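Local coordinates for periplasmic binding protein/LacI transcriptional regulator (PDB 4YLE) that probably serves as the periplasmic solute-binding component of an ABC transporter, capturing a small sugar-like solute in the cleft between its two lobes, at residues 76-79 / 80-84; 181-184 / 185-189; 188-192 / 193-197. One frame throughout, in Å; residues are numbered along the deposited sequence.

Interaction 1 (76-79 / 80-84); sequences TDTA and NQIRI
Asp77 reaches across the first turn of helix 78-90 to Asn80 and caps it: the carboxylate oxygen Asp77 OD1 accepts a hydrogen bond from Asn80 N at 3.2 Å. This is an N-cap, with Asp77 standing just before the helix. Its CG lies anti to the backbone N (chi1 -162°), which swings the carboxylate back over the turn, and the backbone N-H of Asn80 meets OD1 from well above the carboxylate plane rather than within it. The other oxygen, Asp77 OD2, rests against Asn80 CB at 3.2 Å. Backbone bonds from Gln81 N to Asp77 O and from Ile82 N to Thr78 O wind up the turn behind the cap.

The tight side faces the protein. There Thr78 CG2 approaches Ile82 CD1 at 4.0 Å, and both side chains also touch Leu106 in a neighbouring loop. Gln81, buried and with its chain extended beyond CG, turns its amide to main-chain atoms: OE1 accepts from Ala101 N, and NE2 donates to Ala99 O and Met39 O. The helix start is thereby pinned to the sheet of the N-terminal lobe, on the side where strand 66-72 lies against Asn80 and Gln81.

The outer side is looser and wetter. Asp77 OD2 forms a salt bridge with Lys73 and accepts hydrogen bonds from two waters. Arg83 bends at chi3 (-57°) and folds back along the helix, one face of its guanidinium, toward the rim, over Asn80 CA, and its NH2 gives a weak bond to Asn80 OD1. Lys73, and more remotely Arg83, whose NH2 stays 4.7 Å from Asp77 OD2, would probably favour the charged carboxylate. One of the waters spans that interval, accepting a weak bond from Arg83 NH2 at 3.1 Å.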
# COMPACT_ATOMS: atom_id res chain seq x y z
N THR A 76 -0.02 0.38 -11.77
CA THR A 76 -1.32 0.71 -12.36
C THR A 76 -1.78 -0.35 -13.34
O THR A 76 -2.73 -0.13 -14.07
CB THR A 76 -1.27 2.06 -13.08
OG1 THR A 76 -0.17 2.08 -14.00
CG2 THR A 76 -1.12 3.17 -12.08
N ASP A 77 -1.10 -1.50 -13.38
CA ASP A 77 -1.46 -2.52 -14.37
C ASP A 77 -2.55 -3.42 -13.81
O ASP A 77 -2.35 -4.63 -13.64
CB ASP A 77 -0.27 -3.37 -14.81
CG ASP A 77 -0.55 -4.11 -16.12
OD1 ASP A 77 -1.69 -4.01 -16.60
OD2 ASP A 77 0.34 -4.79 -16.67
N THR A 78 -3.69 -2.80 -13.54
CA THR A 78 -4.89 -3.51 -13.11
C THR A 78 -5.24 -4.66 -14.06
O THR A 78 -5.56 -5.77 -13.61
CB THR A 78 -6.09 -2.54 -13.01
OG1 THR A 78 -5.77 -1.50 -12.07
CG2 THR A 78 -7.34 -3.24 -12.56
N ALA A 79 -5.20 -4.40 -15.37
CA ALA A 79 -5.60 -5.42 -16.35
C ALA A 79 -4.84 -6.74 -16.15
O ALA A 79 -5.43 -7.84 -16.10
CB ALA A 79 -5.39 -4.89 -17.78
N ASN A 80 -3.52 -6.63 -16.02
CA ASN A 80 -2.69 -7.79 -15.82
C ASN A 80 -2.90 -8.44 -14.46
O ASN A 80 -2.75 -9.65 -14.32
CB ASN A 80 -1.21 -7.46 -15.97
CG ASN A 80 -0.36 -8.70 -16.15
OD1 ASN A 80 -0.75 -9.62 -16.89
ND2 ASN A 80 0.77 -8.77 -15.46
N GLN A 81 -3.19 -7.65 -13.44
CA GLN A 81 -3.42 -8.27 -12.14
C GLN A 81 -4.65 -9.14 -12.27
O GLN A 81 -4.66 -10.25 -11.77
CB GLN A 81 -3.61 -7.24 -11.04
CG GLN A 81 -3.44 -7.89 -9.65
CD GLN A 81 -3.63 -6.92 -8.52
OE1 GLN A 81 -4.65 -6.26 -8.45
NE2 GLN A 81 -2.64 -6.83 -7.63
N ILE A 82 -5.67 -8.65 -12.97
CA ILE A 82 -6.89 -9.43 -13.16
C ILE A 82 -6.55 -10.71 -13.89
O ILE A 82 -7.06 -11.78 -13.55
CB ILE A 82 -7.98 -8.62 -13.92
CG1 ILE A 82 -8.51 -7.51 -13.01
CG2 ILE A 82 -9.13 -9.53 -14.37
CD1 ILE A 82 -9.43 -6.51 -13.67
N ARG A 83 -5.66 -10.62 -14.88
CA ARG A 83 -5.26 -11.79 -15.64
C ARG A 83 -4.59 -12.82 -14.74
O ARG A 83 -4.83 -14.02 -14.87
CB ARG A 83 -4.34 -11.40 -16.80
CG ARG A 83 -5.10 -10.79 -17.98
CD ARG A 83 -4.28 -10.82 -19.26
NE ARG A 83 -3.00 -10.13 -19.11
CZ ARG A 83 -2.80 -8.82 -19.30
NH1 ARG A 83 -3.80 -8.03 -19.65
NH2 ARG A 83 -1.59 -8.31 -19.13
N ILE A 84 -3.76 -12.34 -13.82
CA ILE A 84 -3.06 -13.23 -12.91
C ILE A 84 -4.07 -14.00 -12.07
O ILE A 84 -3.95 -15.22 -11.92
CB ILE A 84 -2.10 -12.45 -12.04
CG1 ILE A 84 -0.93 -11.98 -12.91
CG2 ILE A 84 -1.57 -13.31 -10.91
CD1 ILE A 84 -0.08 -10.93 -12.30
O HOH W 1 1.86 -6.59 -15.37
O HOH W 2 0.41 -6.01 -18.81

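Interaction 2 (181-184 / 185-189); sequences QRTA and GFQDA
Thr183 and Gln187, one helical turn apart, lie side by side and point the same way, Thr183 CG2 meeting Gln187 CG at 4.1 Å. Between them Thr183 O takes the hydrogen bond of Gln187 N at 2.9 Å, while Gln187 CG leans over the same carbonyl oxygen at 3.1 Å. That lean follows from chi1 of -61°, which sets CG beside the backbone N. The buried hydroxyl of Thr183, beside its own backbone N, is bonded to Glu171 OE2 of strand 166-171, with a weak further bond to Ala179 O.

The other carbonyls of the turn are satisfied in the same i to i+4 pattern. Gln181 O is taken by Gly185 N, Arg182 O by Phe186 N at 2.9 Å and Ala184 O by Asp188 N at 2.8 Å. The Phe186 ring begins close beside its own acceptor, CG lying 3.4 Å from Arg182 O, and then leaves the helix to pack on Ile169 of strand 166-171.

Asp188 CG comes 3.0 Å from Ala184 O, with both carboxylate oxygens also near; acceptor against acceptor forms no bond there. The carboxylate finds its counter-charge in Arg147 of helix 146-160, bridged through OD2. Ala184, too, lies against Arg147.

Arg182 leads away from the turn, its guanidinium nitrogens all hydrogen-bonded elsewhere: NE donates to Asn146 OD1, NH1 to Gly230 O and to an unidentified bound molecule, and Trp205, Tyr256 and Gln277 pack along the side chain. The helix belongs to the beta-alpha-beta unit 166-171, 177-193, 196-202, and its early turns carry Arg182 to that molecule, probably in the solute-binding cleft between the lobes, as in other periplasmic binding proteins.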
# COMPACT_ATOMS: atom_id res chain seq x y z
N GLN A 181 -7.14 6.99 2.15
CA GLN A 181 -7.05 7.06 3.60
C GLN A 181 -5.73 7.68 4.05
O GLN A 181 -5.71 8.36 5.08
CB GLN A 181 -7.25 5.68 4.18
CG GLN A 181 -8.65 5.17 3.89
CD GLN A 181 -9.72 6.09 4.48
OE1 GLN A 181 -10.44 6.81 3.77
NE2 GLN A 181 -9.77 6.11 5.78
N ARG A 182 -4.66 7.49 3.28
CA ARG A 182 -3.41 8.17 3.64
C ARG A 182 -3.55 9.65 3.42
O ARG A 182 -3.12 10.45 4.24
CB ARG A 182 -2.21 7.64 2.84
CG ARG A 182 -1.87 6.24 3.33
CD ARG A 182 -0.63 5.66 2.69
NE ARG A 182 -0.75 4.22 2.80
CZ ARG A 182 -0.18 3.35 1.99
NH1 ARG A 182 0.60 3.77 0.99
NH2 ARG A 182 -0.38 2.06 2.18
N THR A 183 -4.15 10.04 2.30
CA THR A 183 -4.36 11.45 2.09
C THR A 183 -5.21 12.05 3.23
O THR A 183 -4.92 13.13 3.73
CB THR A 183 -5.00 11.72 0.70
OG1 THR A 183 -4.00 11.40 -0.30
CG2 THR A 183 -5.46 13.19 0.56
N ALA A 184 -6.24 11.34 3.65
CA ALA A 184 -7.08 11.84 4.73
C ALA A 184 -6.31 11.97 6.05
O ALA A 184 -6.45 12.98 6.74
CB ALA A 184 -8.29 10.92 4.89
N GLY A 185 -5.48 10.97 6.39
CA GLY A 185 -4.64 11.06 7.59
C GLY A 185 -3.68 12.23 7.53
O GLY A 185 -3.49 12.94 8.53
N PHE A 186 -3.08 12.44 6.36
CA PHE A 186 -2.19 13.58 6.16
C PHE A 186 -2.96 14.88 6.36
O PHE A 186 -2.51 15.79 7.05
CB PHE A 186 -1.57 13.52 4.76
CG PHE A 186 -0.42 12.53 4.59
CD1 PHE A 186 0.52 12.31 5.59
CD2 PHE A 186 -0.19 11.94 3.35
CE1 PHE A 186 1.58 11.45 5.39
CE2 PHE A 186 0.89 11.06 3.16
CZ PHE A 186 1.77 10.84 4.16
N GLN A 187 -4.13 14.98 5.75
CA GLN A 187 -4.96 16.18 5.90
C GLN A 187 -5.31 16.40 7.39
O GLN A 187 -5.26 17.50 7.88
CB GLN A 187 -6.25 16.09 5.08
CG GLN A 187 -6.10 15.95 3.58
CD GLN A 187 -6.31 17.23 2.81
OE1 GLN A 187 -6.11 18.33 3.33
NE2 GLN A 187 -6.73 17.09 1.57
N ASP A 188 -5.64 15.33 8.12
CA ASP A 188 -5.99 15.44 9.53
C ASP A 188 -4.86 16.07 10.32
O ASP A 188 -5.07 16.95 11.16
CB ASP A 188 -6.27 14.05 10.12
CG ASP A 188 -7.52 13.37 9.53
OD1 ASP A 188 -8.39 14.06 8.94
OD2 ASP A 188 -7.64 12.12 9.75
N ALA A 189 -3.64 15.60 10.04
CA ALA A 189 -2.46 16.10 10.74
C ALA A 189 -2.23 17.58 10.46
O ALA A 189 -1.96 18.37 11.39
CB ALA A 189 -1.26 15.28 10.32

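Interaction 3 (188-192 / 193-197); sequences DAMKA and GGMKV
Helix 177-193 ends in a Schellman motif at Gly194, whose positive phi (88°) breaks the helical path and turns the chain toward strand 196-202. Met190 O is the focus of the closure: Met195 N donates to it at 2.9 Å, the bond from five residues on, and Gly193 N adds a weak, longer bond. Gly193 N also gives a weak bond to Ala189 O. Gly194 N, in turn, bonds to Lys191 O at 3.2 Å, arriving from above the carbonyl plane instead of along a lone pair.

On the sheet side of the turn, two selenomethionines pack across it. The bend at chi2 (-58°) brings the selenium of Met190 to Met195 CB, 3.8 Å away, and to the selenium of Met195 at 3.9 Å. The side chains cross at an angle, and the bent Met195 side chain also touches Leu161 and Asp165, residues that precede strand 166-171 in the chain.

Met190 and Val197 both touch Val167 of strand 166-171, so this apolar cluster seals helix 177-193 onto the sheet just where the chain reverses. Val197 reaches Ile169 of the same strand as well. Backbone bonds of Gly194 with Gly164, and of Lys196 with Asp165 and Val167, fix the new strand beside its neighbour. On the outer face Ala192 leans on Arg151 of helix 146-160, which Ala189, one turn earlier, touches too. Further along the strand, Val197 meets Met190 nearly at right angles. With CG1 anti to the backbone N (chi1 -175°), its other methyl, CG2, stands beside that N and sits 3.9 Å from Met190 CB and 4.0 Å from Met190 CG.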
# COMPACT_ATOMS: atom_id res chain seq x y z
N ASP A 188 -5.64 15.33 8.12
CA ASP A 188 -5.99 15.44 9.53
C ASP A 188 -4.86 16.07 10.32
O ASP A 188 -5.07 16.95 11.16
CB ASP A 188 -6.27 14.05 10.12
CG ASP A 188 -7.52 13.37 9.53
OD1 ASP A 188 -8.39 14.06 8.94
OD2 ASP A 188 -7.64 12.12 9.75
N ALA A 189 -3.64 15.60 10.04
CA ALA A 189 -2.46 16.10 10.74
C ALA A 189 -2.23 17.58 10.46
O ALA A 189 -1.96 18.37 11.39
CB ALA A 189 -1.26 15.28 10.32
N MSE A 190 -2.32 17.95 9.19
CA MSE A 190 -2.09 19.33 8.79
C MSE A 190 -3.13 20.27 9.39
O MSE A 190 -2.77 21.34 9.89
CB MSE A 190 -2.06 19.43 7.28
CG MSE A 190 -0.87 18.67 6.65
SE MSE A 190 0.90 19.28 7.32
CE MSE A 190 1.16 17.96 8.78
N LYS A 191 -4.41 19.88 9.34
CA LYS A 191 -5.48 20.64 10.01
C LYS A 191 -5.22 20.87 11.50
O LYS A 191 -5.38 21.97 12.02
CB LYS A 191 -6.82 19.91 9.91
CG LYS A 191 -7.55 19.93 8.57
CD LYS A 191 -8.81 19.03 8.68
CE LYS A 191 -9.74 19.14 7.49
NZ LYS A 191 -9.04 19.18 6.18
N ALA A 192 -4.87 19.80 12.19
CA ALA A 192 -4.68 19.82 13.63
C ALA A 192 -3.53 20.73 14.04
O ALA A 192 -3.48 21.25 15.18
CB ALA A 192 -4.44 18.42 14.13
N GLY A 193 -2.59 20.91 13.11
CA GLY A 193 -1.40 21.70 13.35
C GLY A 193 -1.52 23.14 12.89
O GLY A 193 -0.68 23.98 13.23
N GLY A 194 -2.55 23.42 12.10
CA GLY A 194 -2.72 24.73 11.52
C GLY A 194 -2.03 24.96 10.18
O GLY A 194 -1.99 26.11 9.73
N MSE A 195 -1.50 23.92 9.54
CA MSE A 195 -0.90 24.06 8.20
C MSE A 195 -1.99 24.10 7.16
O MSE A 195 -3.12 23.71 7.43
CB MSE A 195 0.08 22.93 7.86
CG MSE A 195 1.35 22.90 8.69
SE MSE A 195 1.20 21.75 10.28
CE MSE A 195 1.88 23.06 11.58
N LYS A 196 -1.63 24.58 5.98
CA LYS A 196 -2.56 24.69 4.86
C LYS A 196 -2.18 23.77 3.68
O LYS A 196 -1.13 23.94 3.05
CB LYS A 196 -2.61 26.14 4.40
CG LYS A 196 -3.76 26.43 3.47
CD LYS A 196 -3.80 27.92 3.15
CE LYS A 196 -4.34 28.18 1.74
NZ LYS A 196 -3.49 29.18 1.04
N VAL A 197 -3.03 22.80 3.37
CA VAL A 197 -2.78 21.94 2.22
C VAL A 197 -3.21 22.68 0.97
O VAL A 197 -4.40 22.90 0.76
CB VAL A 197 -3.54 20.59 2.32
CG1 VAL A 197 -3.17 19.68 1.16
CG2 VAL A 197 -3.22 19.91 3.62

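Overall arrangement
From the N terminus, interaction 1 comes first, starting helix 78-90 against the N-terminal sheet. Interactions 2 and 3 follow much later on helix 177-193. None closes a long loop: each joins two adjoining segments, and none crosses another. Interaction 1 finishes before the others open, with its centre about 28 Å from that of interaction 2 and about 36 Å from that of interaction 3, on the other side of the chain's centre. Interactions 2 and 3 overlap at Asp188 and Ala189 and touch where Gln187 OE1 meets Val197 CG2 at 3.3 Å. Together they follow the helix from the probable solute site to strand 196-202, in the lobe with the four-stranded parallel sheet.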